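Local coordinates for proline iminopeptidase (Streptomyces halstedii, PDB 3WMR), which is an amidohydrolase of the alpha/beta hydrolase fold with a hydrophobic tunnel for polyketide substrates, and probably, as an S33 family member, releases N-terminal proline from peptides, at residues Arg166-Leu177 with Glu190-Arg201. Sequence-based numbering, arbitrary orientation.
Sequences RALLPPDVQETL and EYFHAMRAFYDR
A194 packs its CB between two side chains of segment 171-177, the start of helix 171-183, 3.5 Å from L177 CD2 and 3.7 Å from T176 CG2. The axes of 171-177 and 190-201 run closer to antiparallel than parallel, their directions 127° apart and their closest approach 8.9 Å. T176 presents its methyl because CG2 is anti to the backbone N (OG1 at chi1 -58°); OG1 meanwhile donates to D172 O within its own helix. That methyl also lies against E190 CG. One turn back, V173 CG1 reaches A194 O and the methyls of A194 and A197. The L177 side chain stands roughly perpendicular to that of Y191: L177 CD2 touches Y191 CE1 at 3.6 Å, while L177 O sits at the ring edge, and Y191 OH is tied to E181 and N234. At the other end L169 puts CD1 at the edge of the F198 ring, whose side chain lies about 8 Å from those of H293 and D266, the predicted active-site residues, and lays CD2 over one face of the R201 guanidinium. The R201 chain, extended from CG to NE, runs alongside L169 with the reverse heading to the turn R166-L169. R201 NH1 donates to L168 O (3.0 Å, 160°), the oxygen near the guanidinium plane but NH1 well above the carbonyl plane. A leucine in place of R201 would probably leave L168 O without this donor and the turn less firmly tied to helix 190-201. Within the helical cap, the chemistry is thus mainly apolar: small A194 and A197 let V173, T176 and L177 meet helix 190-201 with their methyls, and one arginine bond pins the loop preceding helix 171-183.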
loop_
_atom_site.group_PDB
_atom_site.type_symbol
_atom_site.label_atom_id
_atom_site.label_comp_id
_atom_site.label_asym_id
_atom_site.label_seq_id
_atom_site.Cartn_x
_atom_site.Cartn_y
_atom_site.Cartn_z
ATOM N N ARG A 166 -17.275 9.176 7.047
ATOM C CA ARG A 166 -17.227 9.871 8.325
ATOM C C ARG A 166 -18.618 10.333 8.756
ATOM O O ARG A 166 -18.942 10.265 9.936
ATOM C CB ARG A 166 -16.252 11.053 8.286
ATOM C CG ARG A 166 -14.775 10.667 8.353
ATOM C CD ARG A 166 -13.878 11.846 7.933
ATOM N NE ARG A 166 -14.079 13.010 8.809
ATOM C CZ ARG A 166 -13.120 13.711 9.411
ATOM N NH1 ARG A 166 -11.844 13.428 9.218
ATOM N NH2 ARG A 166 -13.443 14.736 10.197
ATOM N N ALA A 167 -19.430 10.778 7.796
ATOM C CA ALA A 167 -20.849 11.100 8.040
ATOM C C ALA A 167 -21.697 9.910 8.532
ATOM O O ALA A 167 -22.809 10.114 9.009
ATOM C CB ALA A 167 -21.481 11.691 6.777
ATOM N N LEU A 168 -21.204 8.681 8.375
ATOM C CA LEU A 168 -21.900 7.476 8.893
ATOM C C LEU A 168 -21.425 7.071 10.288
ATOM O O LEU A 168 -21.959 6.130 10.885
ATOM C CB LEU A 168 -21.732 6.302 7.921
ATOM C CG LEU A 168 -22.353 6.511 6.536
ATOM C CD1 LEU A 168 -21.842 5.473 5.551
ATOM C CD2 LEU A 168 -23.880 6.480 6.606
ATOM N N LEU A 169 -20.425 7.771 10.817
ATOM C CA LEU A 169 -20.000 7.562 12.201
ATOM C C LEU A 169 -21.007 8.187 13.156
ATOM O O LEU A 169 -21.795 9.037 12.733
ATOM C CB LEU A 169 -18.625 8.186 12.433
ATOM C CG LEU A 169 -17.474 7.537 11.665
ATOM C CD1 LEU A 169 -16.218 8.352 11.866
ATOM C CD2 LEU A 169 -17.245 6.099 12.124
ATOM N N PRO A 170 -20.973 7.793 14.445
ATOM C CA PRO A 170 -21.831 8.452 15.438
ATOM C C PRO A 170 -21.587 9.971 15.500
ATOM O O PRO A 170 -20.450 10.422 15.302
ATOM C CB PRO A 170 -21.431 7.787 16.761
ATOM C CG PRO A 170 -20.844 6.480 16.369
ATOM C CD PRO A 170 -20.174 6.708 15.043
ATOM N N PRO A 171 -22.648 10.758 15.742
ATOM C CA PRO A 171 -22.478 12.214 15.760
ATOM C C PRO A 171 -21.351 12.702 16.682
ATOM O O PRO A 171 -20.562 13.548 16.274
ATOM C CB PRO A 171 -23.848 12.709 16.238
ATOM C CG PRO A 171 -24.795 11.678 15.721
ATOM C CD PRO A 171 -24.068 10.372 15.883
ATOM N N ASP A 172 -21.245 12.149 17.887
ATOM C CA ASP A 172 -20.197 12.567 18.827
ATOM C C ASP A 172 -18.784 12.292 18.307
ATOM O O ASP A 172 -17.866 13.075 18.557
ATOM C CB ASP A 172 -20.389 11.938 20.232
ATOM C CG ASP A 172 -20.138 10.437 20.261
ATOM O OD1 ASP A 172 -20.665 9.715 19.386
ATOM O OD2 ASP A 172 -19.441 9.960 21.190
ATOM N N VAL A 173 -18.623 11.183 17.587
ATOM C CA VAL A 173 -17.345 10.822 16.999
ATOM C C VAL A 173 -16.980 11.845 15.930
ATOM O O VAL A 173 -15.849 12.319 15.898
ATOM C CB VAL A 173 -17.379 9.407 16.372
ATOM C CG1 VAL A 173 -16.150 9.148 15.527
ATOM C CG2 VAL A 173 -17.490 8.347 17.466
ATOM N N GLN A 174 -17.948 12.175 15.077
ATOM C CA GLN A 174 -17.765 13.177 14.029
ATOM C C GLN A 174 -17.291 14.505 14.617
ATOM O O GLN A 174 -16.338 15.091 14.114
ATOM C CB GLN A 174 -19.064 13.401 13.254
ATOM C CG GLN A 174 -19.504 12.210 12.422
ATOM C CD GLN A 174 -20.649 12.548 11.489
ATOM O OE1 GLN A 174 -20.613 13.556 10.779
ATOM N NE2 GLN A 174 -21.668 11.701 11.476
ATOM N N GLU A 175 -17.942 14.964 15.693
ATOM C CA GLU A 175 -17.558 16.225 16.338
ATOM C C GLU A 175 -16.176 16.171 16.961
ATOM O O GLU A 175 -15.410 17.132 16.859
ATOM C CB GLU A 175 -18.585 16.668 17.390
ATOM C CG GLU A 175 -19.946 16.985 16.798
ATOM C CD GLU A 175 -20.848 17.784 17.723
ATOM O OE1 GLU A 175 -20.385 18.266 18.796
ATOM O OE2 GLU A 175 -22.034 17.925 17.343
ATOM N N THR A 176 -15.858 15.049 17.590
ATOM C CA THR A 176 -14.547 14.839 18.173
ATOM C C THR A 176 -13.446 14.880 17.109
ATOM O O THR A 176 -12.402 15.493 17.336
ATOM C CB THR A 176 -14.484 13.495 18.915
ATOM O OG1 THR A 176 -15.491 13.473 19.930
ATOM C CG2 THR A 176 -13.123 13.288 19.559
ATOM N N LEU A 177 -13.670 14.229 15.966
ATOM C CA LEU A 177 -12.691 14.287 14.858
ATOM C C LEU A 177 -12.473 15.726 14.384
ATOM O O LEU A 177 -11.346 16.175 14.215
ATOM C CB LEU A 177 -13.141 13.443 13.660
ATOM C CG LEU A 177 -13.275 11.931 13.833
ATOM C CD1 LEU A 177 -13.767 11.300 12.537
ATOM C CD2 LEU A 177 -11.957 11.316 14.269
ATOM N N GLU A 190 -8.129 11.429 22.972
ATOM C CA GLU A 190 -9.518 11.534 22.570
ATOM C C GLU A 190 -9.708 11.502 21.037
ATOM O O GLU A 190 -10.662 10.913 20.538
ATOM C CB GLU A 190 -10.087 12.820 23.142
ATOM C CG GLU A 190 -11.581 12.935 23.015
ATOM C CD GLU A 190 -12.084 14.206 23.640
ATOM O OE1 GLU A 190 -11.925 15.294 23.028
ATOM O OE2 GLU A 190 -12.632 14.102 24.755
ATOM N N TYR A 191 -8.817 12.142 20.289
ATOM C CA TYR A 191 -8.883 12.025 18.827
ATOM C C TYR A 191 -8.634 10.577 18.401
ATOM O O TYR A 191 -9.320 10.044 17.520
ATOM C CB TYR A 191 -7.863 12.915 18.161
ATOM C CG TYR A 191 -7.965 12.889 16.659
ATOM C CD1 TYR A 191 -9.015 13.515 16.011
ATOM C CD2 TYR A 191 -7.025 12.216 15.892
ATOM C CE1 TYR A 191 -9.120 13.493 14.626
ATOM C CE2 TYR A 191 -7.112 12.188 14.508
ATOM C CZ TYR A 191 -8.165 12.834 13.875
ATOM O OH TYR A 191 -8.270 12.822 12.501
ATOM N N PHE A 192 -7.654 9.952 19.048
ATOM C CA PHE A 192 -7.246 8.593 18.721
ATOM C C PHE A 192 -8.384 7.589 18.844
ATOM O O PHE A 192 -8.518 6.707 18.013
ATOM C CB PHE A 192 -6.061 8.141 19.583
ATOM C CG PHE A 192 -5.419 6.884 19.088
ATOM C CD1 PHE A 192 -5.979 5.646 19.370
ATOM C CD2 PHE A 192 -4.281 6.939 18.302
ATOM C CE1 PHE A 192 -5.413 4.485 18.886
ATOM C CE2 PHE A 192 -3.704 5.774 17.819
ATOM C CZ PHE A 192 -4.274 4.546 18.113
ATOM N N HIS A 193 -9.202 7.707 19.882
ATOM C CA HIS A 193 -10.323 6.785 20.035
ATOM C C HIS A 193 -11.488 7.077 19.073
ATOM O O HIS A 193 -12.197 6.154 18.672
ATOM C CB HIS A 193 -10.722 6.692 21.510
ATOM C CG HIS A 193 -9.668 6.019 22.337
ATOM N ND1 HIS A 193 -9.367 4.678 22.205
ATOM C CD2 HIS A 193 -8.790 6.511 23.244
ATOM C CE1 HIS A 193 -8.374 4.366 23.018
ATOM N NE2 HIS A 193 -8.007 5.461 23.662
ATOM N N ALA A 194 -11.657 8.337 18.670
ATOM C CA ALA A 194 -12.582 8.672 17.583
ATOM C C ALA A 194 -12.071 8.113 16.234
ATOM O O ALA A 194 -12.831 7.518 15.479
ATOM C CB ALA A 194 -12.781 10.179 17.501
ATOM N N MET A 195 -10.777 8.277 15.974
ATOM C CA MET A 195 -10.112 7.688 14.799
ATOM C C MET A 195 -10.302 6.171 14.758
ATOM O O MET A 195 -10.444 5.591 13.683
ATOM C CB MET A 195 -8.614 8.012 14.833
ATOM C CG MET A 195 -7.825 7.598 13.600
ATOM S SD MET A 195 -6.072 7.349 13.957
ATOM C CE MET A 195 -6.189 5.712 14.690
ATOM N N ARG A 196 -10.333 5.547 15.940
ATOM C CA ARG A 196 -10.515 4.094 16.065
ATOM C C ARG A 196 -11.904 3.621 15.683
ATOM O O ARG A 196 -12.060 2.542 15.129
ATOM C CB ARG A 196 -10.192 3.640 17.488
ATOM C CG ARG A 196 -8.701 3.611 17.756
ATOM C CD ARG A 196 -8.146 2.259 17.381
ATOM N NE ARG A 196 -8.800 1.273 18.229
ATOM C CZ ARG A 196 -9.034 0.012 17.902
ATOM N NH1 ARG A 196 -8.665 -0.464 16.729
ATOM N NH2 ARG A 196 -9.652 -0.772 18.766
ATOM N N ALA A 197 -12.917 4.421 15.974
ATOM C CA ALA A 197 -14.231 4.134 15.444
ATOM C C ALA A 197 -14.207 4.040 13.899
ATOM O O ALA A 197 -14.974 3.276 13.328
ATOM C CB ALA A 197 -15.239 5.181 15.910
ATOM N N PHE A 198 -13.334 4.798 13.225
ATOM C CA PHE A 198 -13.221 4.703 11.747
ATOM C C PHE A 198 -12.380 3.488 11.379
ATOM O O PHE A 198 -12.776 2.700 10.535
ATOM C CB PHE A 198 -12.618 5.991 11.132
ATOM C CG PHE A 198 -12.499 5.969 9.619
ATOM C CD1 PHE A 198 -11.426 5.337 8.987
ATOM C CD2 PHE A 198 -13.436 6.629 8.827
ATOM C CE1 PHE A 198 -11.313 5.345 7.600
ATOM C CE2 PHE A 198 -13.326 6.637 7.445
ATOM C CZ PHE A 198 -12.260 6.009 6.835
ATOM N N TYR A 199 -11.230 3.324 12.029
ATOM C CA TYR A 199 -10.303 2.249 11.669
ATOM C C TYR A 199 -10.969 0.892 11.878
ATOM O O TYR A 199 -10.858 0.007 11.028
ATOM C CB TYR A 199 -8.982 2.333 12.455
ATOM C CG TYR A 199 -7.904 3.257 11.858
ATOM C CD1 TYR A 199 -8.203 4.551 11.458
ATOM C CD2 TYR A 199 -6.584 2.836 11.757
ATOM C CE1 TYR A 199 -7.215 5.391 10.916
ATOM C CE2 TYR A 199 -5.585 3.666 11.250
ATOM C CZ TYR A 199 -5.908 4.938 10.829
ATOM O OH TYR A 199 -4.911 5.737 10.340
ATOM N N ASP A 200 -11.681 0.743 12.995
ATOM C CA ASP A 200 -12.359 -0.515 13.311
ATOM C C ASP A 200 -13.381 -0.900 12.245
ATOM O O ASP A 200 -13.717 -2.065 12.134
ATOM C CB ASP A 200 -13.064 -0.456 14.678
ATOM C CG ASP A 200 -12.107 -0.232 15.840
ATOM O OD1 ASP A 200 -10.884 -0.417 15.690
ATOM O OD2 ASP A 200 -12.584 0.129 16.937
ATOM N N ARG A 201 -13.875 0.054 11.446
ATOM C CA ARG A 201 -14.826 -0.302 10.388
ATOM C C ARG A 201 -14.157 -0.528 9.046
ATOM O O ARG A 201 -14.525 -1.458 8.300
ATOM C CB ARG A 201 -15.880 0.781 10.198
ATOM C CG ARG A 201 -16.812 0.968 11.376
ATOM C CD ARG A 201 -17.844 2.029 11.041
ATOM N NE ARG A 201 -18.740 2.329 12.160
ATOM C CZ ARG A 201 -19.780 3.147 12.077
ATOM N NH1 ARG A 201 -20.067 3.762 10.934
ATOM N NH2 ARG A 201 -20.527 3.372 13.145
#